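Local coordinates for PHOX (Pseudomonas fluorescens, PDB 4A9V), which hydrolyses phosphate monoesters as an alkaline phosphatase, using a complex iron-calcium cofactor held within a beta-propeller, at residues Asp291-Arg294 against Gly295-Ile298; Leu368-Ala371 against Arg372-Ala375; Gln207-Asp210 against Pro211-Arg215. All coordinates share one frame; numbering follows the deposited sequence. Where two conformers were deposited one is given.

Contact 1: Asp291-Arg294 against Gly295-Ile298. With FEO (mu-oxo-diiron), chain S.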
loop_
_atom_site.group_PDB
_atom_site.type_symbol
_atom_site.label_atom_id
_atom_site.label_comp_id
_atom_site.label_asym_id
_atom_site.label_seq_id
_atom_site.Cartn_x
_atom_site.Cartn_y
_atom_site.Cartn_z
ATOM N N ASP A 291 0.667 2.853 -9.257
ATOM C CA ASP A 291 -0.494 2.072 -9.695
ATOM C C ASP A 291 -0.056 0.620 -9.865
ATOM O O ASP A 291 0.688 0.308 -10.794
ATOM C CB ASP A 291 -0.980 2.640 -11.040
ATOM C CG ASP A 291 -2.243 2.000 -11.546
ATOM O OD1 ASP A 291 -2.867 1.190 -10.825
ATOM O OD2 ASP A 291 -2.662 2.366 -12.671
ATOM N N ASP A 292 -0.423 -0.248 -8.921
ATOM C CA ASP A 292 0.123 -1.603 -8.914
ATOM C C ASP A 292 -0.642 -2.518 -9.858
ATOM O O ASP A 292 -1.573 -3.225 -9.476
ATOM C CB ASP A 292 0.171 -2.192 -7.509
ATOM C CG ASP A 292 0.704 -3.605 -7.503
ATOM O OD1 ASP A 292 1.193 -4.058 -8.560
ATOM O OD2 ASP A 292 0.647 -4.261 -6.442
ATOM N N GLU A 293 -0.188 -2.539 -11.104
ATOM C CA GLU A 293 -0.604 -3.539 -12.066
ATOM C C GLU A 293 0.509 -3.640 -13.099
ATOM O O GLU A 293 1.249 -2.678 -13.314
ATOM C CB GLU A 293 -1.936 -3.133 -12.701
ATOM C CG GLU A 293 -2.530 -4.193 -13.608
ATOM C CD GLU A 293 -3.973 -3.926 -13.997
ATOM O OE1 GLU A 293 -4.738 -3.324 -13.213
ATOM O OE2 GLU A 293 -4.357 -4.375 -15.098
ATOM N N ARG A 294 0.682 -4.823 -13.680
ATOM C CA ARG A 294 1.730 -5.021 -14.673
ATOM C C ARG A 294 1.535 -4.018 -15.802
ATOM O O ARG A 294 0.471 -3.962 -16.405
ATOM C CB ARG A 294 1.693 -6.439 -15.238
ATOM C CG ARG A 294 2.094 -7.512 -14.246
ATOM C CD ARG A 294 2.037 -8.887 -14.889
ATOM N NE ARG A 294 0.743 -9.523 -14.697
ATOM C CZ ARG A 294 0.438 -10.274 -13.646
ATOM N NH1 ARG A 294 1.357 -10.518 -12.719
ATOM N NH2 ARG A 294 -0.824 -10.608 -13.427
ATOM N N GLY A 295 2.575 -3.253 -16.109
ATOM C CA GLY A 295 2.534 -2.328 -17.223
ATOM C C GLY A 295 1.817 -1.012 -16.972
ATOM O O GLY A 295 1.582 -0.264 -17.921
ATOM N N GLU A 296 1.525 -0.693 -15.709
ATOM C CA GLU A 296 0.913 0.598 -15.374
ATOM C C GLU A 296 1.970 1.570 -14.820
ATOM O O GLU A 296 3.177 1.349 -14.984
ATOM C CB GLU A 296 -0.279 0.409 -14.430
ATOM C CG GLU A 296 -1.460 -0.303 -15.078
ATOM C CD GLU A 296 -2.205 0.489 -16.149
ATOM O OE1 GLU A 296 -1.954 1.693 -16.368
ATOM O OE2 GLU A 296 -3.133 -0.102 -16.737
ATOM N N PHE A 297 1.525 2.728 -14.331
ATOM C CA PHE A 297 2.377 3.905 -14.261
ATOM C C PHE A 297 2.658 4.395 -12.835
ATOM O O PHE A 297 2.042 3.957 -11.851
ATOM C CB PHE A 297 1.762 5.044 -15.071
ATOM C CG PHE A 297 1.352 4.648 -16.468
ATOM C CD1 PHE A 297 2.242 3.995 -17.304
ATOM C CD2 PHE A 297 0.093 4.972 -16.962
ATOM C CE1 PHE A 297 1.899 3.703 -18.610
ATOM C CE2 PHE A 297 -0.270 4.637 -18.259
ATOM C CZ PHE A 297 0.632 3.987 -19.076
ATOM N N ILE A 298 3.593 5.340 -12.753
ATOM C CA ILE A 298 3.906 6.091 -11.537
ATOM C C ILE A 298 3.458 7.541 -11.722
ATOM O O ILE A 298 3.713 8.155 -12.757
ATOM C CB ILE A 298 5.420 6.036 -11.245
ATOM C CG1 ILE A 298 5.845 4.594 -10.950
ATOM C CG2 ILE A 298 5.781 6.958 -10.086
ATOM C CD1 ILE A 298 7.341 4.371 -10.972
HETATM FE FE1 FEO S . -2.027 -4.270 -1.909
HETATM FE FE2 FEO S . 0.179 -3.812 -4.552
HETATM O O FEO S . -0.335 -4.547 -2.842
HETATM O O HOH W 1 -1.348 3.647 -14.514
HETATM O O HOH W 2 -3.497 -2.571 -17.254
HETATM O O HOH W 3 -0.946 -2.421 -18.165
HETATM O O HOH W 4 -0.932 -5.076 -0.231
HETATM O O HOH W 5 -2.291 -6.399 -2.650
#
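E296 and D291 meet across the tight loop that joins strands 284-290 and 296-303, CB of E296 lying 3.6 Å from OD2 of D291. Their carboxylate planes are inclined by 32°, and D291 OD2 comes within 3.8 Å of E296 OE1, close for two like charges. A water eases the pair: it donates to D291 OD2 at 2.6 Å and to E296 OE1 at 2.8 Å, and accepts from F297 N.

The loop is a type II beta turn from E293 to E296. E296 N closes it by donating to E293 O at 3.1 Å. G295 fills the third position at phi 80°, where a CB would run into R294 O. With CG anti to its carbonyl carbon (chi1 -68°), E296 brings that CG to 3.7 Å from E293 CB. D291 N donates to F297 O at 3.1 Å.

D292 points away from the turn, its OD2 binding one iron (FE2) at 2.0 Å. R372 forms salt bridges with D291 and E293, and R215 with E296; these cations probably offset the repulsion of the packed carboxylates and help keep them ionised.

Contact 2: Leu368-Ala371 against Arg372-Ala375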
loop_
_atom_site.group_PDB
_atom_site.type_symbol
_atom_site.label_atom_id
_atom_site.label_comp_id
_atom_site.label_asym_id
_atom_site.label_seq_id
_atom_site.Cartn_x
_atom_site.Cartn_y
_atom_site.Cartn_z
ATOM N N LEU A 368 -9.434 12.524 -14.524
ATOM C CA LEU A 368 -9.088 11.960 -13.221
ATOM C C LEU A 368 -9.717 10.579 -13.006
ATOM O O LEU A 368 -9.049 9.645 -12.556
ATOM C CB LEU A 368 -9.519 12.924 -12.115
ATOM C CG LEU A 368 -8.795 14.272 -12.142
ATOM C CD1 LEU A 368 -9.516 15.264 -11.246
ATOM C CD2 LEU A 368 -7.340 14.115 -11.746
ATOM N N ILE A 369 -10.989 10.433 -13.363
ATOM C CA ILE A 369 -11.685 9.158 -13.223
ATOM C C ILE A 369 -11.009 8.097 -14.098
ATOM O O ILE A 369 -10.922 6.929 -13.722
ATOM C CB ILE A 369 -13.180 9.320 -13.573
ATOM C CG1 ILE A 369 -13.862 10.285 -12.596
ATOM C CG2 ILE A 369 -13.888 7.974 -13.569
ATOM C CD1 ILE A 369 -15.205 10.796 -13.077
ATOM N N HIS A 370 -10.532 8.526 -15.264
ATOM C CA HIS A 370 -9.870 7.652 -16.225
ATOM C C HIS A 370 -8.416 8.014 -16.380
ATOM O O HIS A 370 -7.859 7.984 -17.480
ATOM C CB HIS A 370 -10.597 7.715 -17.561
ATOM C CG HIS A 370 -12.002 7.199 -17.485
ATOM N ND1 HIS A 370 -12.976 7.596 -18.326
ATOM C CD2 HIS A 370 -12.572 6.248 -16.644
ATOM C CE1 HIS A 370 -14.115 6.944 -18.026
ATOM N NE2 HIS A 370 -13.868 6.128 -16.991
ATOM N N ALA A 371 -7.740 8.211 -15.253
ATOM C CA ALA A 371 -6.348 8.634 -15.260
ATOM C C ALA A 371 -5.450 7.669 -16.035
ATOM O O ALA A 371 -4.511 8.105 -16.692
ATOM C CB ALA A 371 -5.850 8.809 -13.843
ATOM N N ARG A 372 -5.715 6.364 -15.955
ATOM C CA ARG A 372 -4.898 5.403 -16.690
ATOM C C ARG A 372 -4.925 5.717 -18.183
ATOM O O ARG A 372 -3.909 5.602 -18.869
ATOM C CB ARG A 372 -5.411 3.979 -16.466
ATOM C CG ARG A 372 -5.049 3.377 -15.119
ATOM C CD ARG A 372 -5.474 1.920 -15.043
ATOM N NE ARG A 372 -4.912 1.268 -13.878
ATOM C CZ ARG A 372 -5.011 -0.028 -13.627
ATOM N NH1 ARG A 372 -5.748 -0.818 -14.401
ATOM N NH2 ARG A 372 -4.336 -0.538 -12.614
ATOM N N LEU A 373 -6.117 5.976 -18.710
ATOM C CA LEU A 373 -6.283 6.245 -20.130
ATOM C C LEU A 373 -5.600 7.547 -20.514
ATOM O O LEU A 373 -5.001 7.648 -21.574
ATOM C CB LEU A 373 -7.766 6.301 -20.498
ATOM C CG LEU A 373 -8.469 4.948 -20.454
ATOM C CD1 LEU A 373 -9.940 5.124 -20.795
ATOM C CD2 LEU A 373 -7.826 3.967 -21.421
ATOM N N ALA A 374 -5.716 8.561 -19.665
ATOM C CA ALA A 374 -5.085 9.846 -19.947
ATOM C C ALA A 374 -3.560 9.698 -19.957
ATOM O O ALA A 374 -2.872 10.262 -20.811
ATOM C CB ALA A 374 -5.521 10.885 -18.923
ATOM N N ALA A 375 -3.030 8.917 -19.019
ATOM C CA ALA A 375 -1.596 8.700 -18.936
ATOM C C ALA A 375 -1.065 7.944 -20.165
ATOM O O ALA A 375 0.042 8.201 -20.632
ATOM C CB ALA A 375 -1.260 7.955 -17.655
#
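A375 N donates to A371 O at 2.9 Å and A374 N to H370 O at 3.1 Å, two nearly straight bonds (159° and 161° at the hydrogen) that form the first turn of helix 371-377.

R372 supplies the charge. Its chain runs extended from CG to NE and leads away from the turn, so that the guanidinium can serve two of the acids on the neighbouring loop 291-294, through NE and NH2, while NH1 probably donates to R215 O. Y216 adds a cation-pi contact and a hydroxyl bonded to R372 N. An arginine suits this place because its planar guanidinium directs N-H groups to several acceptors at once.

Within the beta-propeller chain, this is the junction of two short helices, 364-369 and 371-377, lying between strands 340-347 and 383-384. H370 belongs to neither: it is the first residue to leave helical angles after one and the N-cap residue of the other. A weak bond from A371 N back to L368 O, 3.3 Å long, spans the break.

Apolar packing follows outward. L373 CD1 approaches H370 CB at 4.2 Å and meets the imidazole ring obliquely, with L373 CB 3.5 Å from H370 O; the same leucine and the histidine also touch A212 of helix 211-216. The small alanines pack close: A374 CB sits 3.7 Å from A371 O, and A375 CB, 3.4 Å from A371 O, also touches F297 and Y299 on strand 296-303 and V326 on strand 322-329.

Contact 3: Gln207-Asp210 against Pro211-Arg215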
loop_
_atom_site.group_PDB
_atom_site.type_symbol
_atom_site.label_atom_id
_atom_site.label_comp_id
_atom_site.label_asym_id
_atom_site.label_seq_id
_atom_site.Cartn_x
_atom_site.Cartn_y
_atom_site.Cartn_z
ATOM N N GLN A 207 -21.937 -9.675 -19.607
ATOM C CA GLN A 207 -21.902 -8.224 -19.437
ATOM C C GLN A 207 -20.943 -7.578 -20.429
ATOM O O GLN A 207 -19.758 -7.926 -20.436
ATOM C CB GLN A 207 -21.440 -7.907 -18.011
ATOM C CG GLN A 207 -21.460 -6.433 -17.638
ATOM C CD GLN A 207 -22.852 -5.828 -17.710
ATOM O OE1 GLN A 207 -23.767 -6.264 -17.009
ATOM N NE2 GLN A 207 -23.001 -4.773 -18.506
ATOM N N GLN A 208 -21.414 -6.565 -21.150
ATOM C CA GLN A 208 -20.552 -5.703 -21.931
ATOM C C GLN A 208 -19.877 -4.690 -21.028
ATOM O O GLN A 208 -20.517 -4.095 -20.150
ATOM C CB GLN A 208 -21.362 -4.947 -22.974
ATOM C CG GLN A 208 -22.035 -5.831 -23.997
ATOM C CD GLN A 208 -22.738 -5.010 -25.048
ATOM O OE1 GLN A 208 -23.414 -4.032 -24.713
ATOM N NE2 GLN A 208 -22.323 -5.193 -26.294
ATOM N N PHE A 209 -18.574 -4.516 -21.217
ATOM C CA PHE A 209 -17.835 -3.471 -20.535
ATOM C C PHE A 209 -17.207 -2.539 -21.559
ATOM O O PHE A 209 -16.832 -2.971 -22.647
ATOM C CB PHE A 209 -16.752 -4.083 -19.641
ATOM C CG PHE A 209 -17.301 -4.872 -18.481
ATOM C CD1 PHE A 209 -18.045 -4.245 -17.498
ATOM C CD2 PHE A 209 -17.092 -6.238 -18.385
ATOM C CE1 PHE A 209 -18.514 -4.948 -16.407
ATOM C CE2 PHE A 209 -17.550 -6.946 -17.285
ATOM C CZ PHE A 209 -18.313 -6.310 -16.328
ATOM N N ASP A 210 -17.231 -1.244 -21.261
ATOM C CA ASP A 210 -16.700 -0.236 -22.161
ATOM C C ASP A 210 -15.176 -0.152 -22.005
ATOM O O ASP A 210 -14.587 -0.840 -21.168
ATOM C CB ASP A 210 -17.381 1.124 -21.906
ATOM C CG ASP A 210 -17.050 1.715 -20.539
ATOM O OD1 ASP A 210 -15.882 1.638 -20.123
ATOM O OD2 ASP A 210 -17.907 2.436 -19.979
ATOM N N PRO A 211 -14.513 0.603 -22.888
ATOM C CA PRO A 211 -13.059 0.553 -22.884
ATOM C C PRO A 211 -12.433 0.988 -21.557
ATOM O O PRO A 211 -11.410 0.444 -21.158
ATOM C CB PRO A 211 -12.680 1.499 -24.022
ATOM C CG PRO A 211 -13.822 1.385 -24.979
ATOM C CD PRO A 211 -15.044 1.206 -24.126
ATOM N N ALA A 212 -13.033 1.955 -20.873
ATOM C CA ALA A 212 -12.475 2.421 -19.607
ATOM C C ALA A 212 -12.666 1.368 -18.515
ATOM O O ALA A 212 -11.788 1.168 -17.669
ATOM C CB ALA A 212 -13.107 3.742 -19.191
ATOM N N GLN A 213 -13.805 0.688 -18.542
ATOM C CA GLN A 213 -14.044 -0.402 -17.617
ATOM C C GLN A 213 -13.077 -1.559 -17.846
ATOM O O GLN A 213 -12.482 -2.080 -16.905
ATOM C CB GLN A 213 -15.494 -0.864 -17.726
ATOM C CG GLN A 213 -16.482 0.186 -17.245
ATOM C CD GLN A 213 -17.915 -0.112 -17.626
ATOM O OE1 GLN A 213 -18.186 -0.819 -18.600
ATOM N NE2 GLN A 213 -18.843 0.505 -16.916
ATOM N N LYS A 214 -12.803 -1.864 -19.108
ATOM C CA LYS A 214 -11.858 -2.920 -19.440
ATOM C C LYS A 214 -10.433 -2.573 -19.012
ATOM O O LYS A 214 -9.716 -3.427 -18.503
ATOM C CB LYS A 214 -11.910 -3.229 -20.935
ATOM C CG LYS A 214 -13.162 -3.986 -21.329
ATOM C CD LYS A 214 -13.174 -4.351 -22.796
ATOM C CE LYS A 214 -14.378 -5.213 -23.109
ATOM N NZ LYS A 214 -14.465 -5.502 -24.558
ATOM N N ARG A 215 -10.035 -1.314 -19.173
ATOM C CA ARG A 215 -8.678 -0.913 -18.816
ATOM C C ARG A 215 -8.439 -1.055 -17.311
ATOM O O ARG A 215 -7.307 -1.277 -16.876
ATOM C CB ARG A 215 -8.400 0.523 -19.286
ATOM C CG ARG A 215 -7.078 1.108 -18.810
ATOM C CD ARG A 215 -5.857 0.337 -19.307
ATOM N NE ARG A 215 -4.602 0.949 -18.864
ATOM C CZ ARG A 215 -4.036 2.002 -19.446
ATOM N NH1 ARG A 215 -4.556 2.506 -20.557
ATOM N NH2 ARG A 215 -2.925 2.519 -18.949
HETATM O O HOH W 6 -20.695 -1.617 -19.291
#
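D210 and Q213 form a capping box at the start of helix 211-216, each side chain accepting from the other's backbone N-H. D210, the N-cap residue, holds CG between its backbone N and carbonyl carbon (chi1 66°), which swings OD1 back over the helix end to take the Q213 N-H at 2.8 Å. In return Q213 OE1 receives D210 N at 2.9 Å. The two flat groups are stacked, carboxylate and amide planes 17° apart, with D210 CG 3.5 Å from Q213 CD.

Q213 OE1 also accepts a water that donates to Q208 O as well, and it lies in the plane of the F209 ring at its edge, 3.6 Å from CD1. The amide is turned 82° from that ring, one face of which is met, toward its rim, by Q207 CG. A leucine in place of Q213 would probably leave D210 N and the water without their acceptor, losing half of the capping box.

P211 suits the first turn because it has no N-H to satisfy there. K214 N donates to D210 O at 2.9 Å, beginning the regular helical bonding. The extended lysine chain brings K214 CE to 3.4 Å from F209 O. The D210 carboxylate takes up an N-H at the helix start that has no preceding turn to bond to, and its negative charge is probably favoured by the helix dipole.

Contacts 1 and 2 are buried, whereas contact 3 lies on the surface, away from the metal sites. Their chemistry follows: contact 1 is a carboxylate-rich turn beside the iron, contact 2 a mainly alanine and leucine helix start, contact 3 a polar cap partly open to solvent. Two arginines tie them together. R372 of contact 2 reaches two of the acids of contact 1, and its NH1 probably bonds R215 O of contact 3; R215 in turn grips E296 of contact 1. Packing runs alongside, F297 against A375 and A212 against L373 and H370. Contacts 2 and 3 both start helices, but only contact 3 uses a side-chain cap.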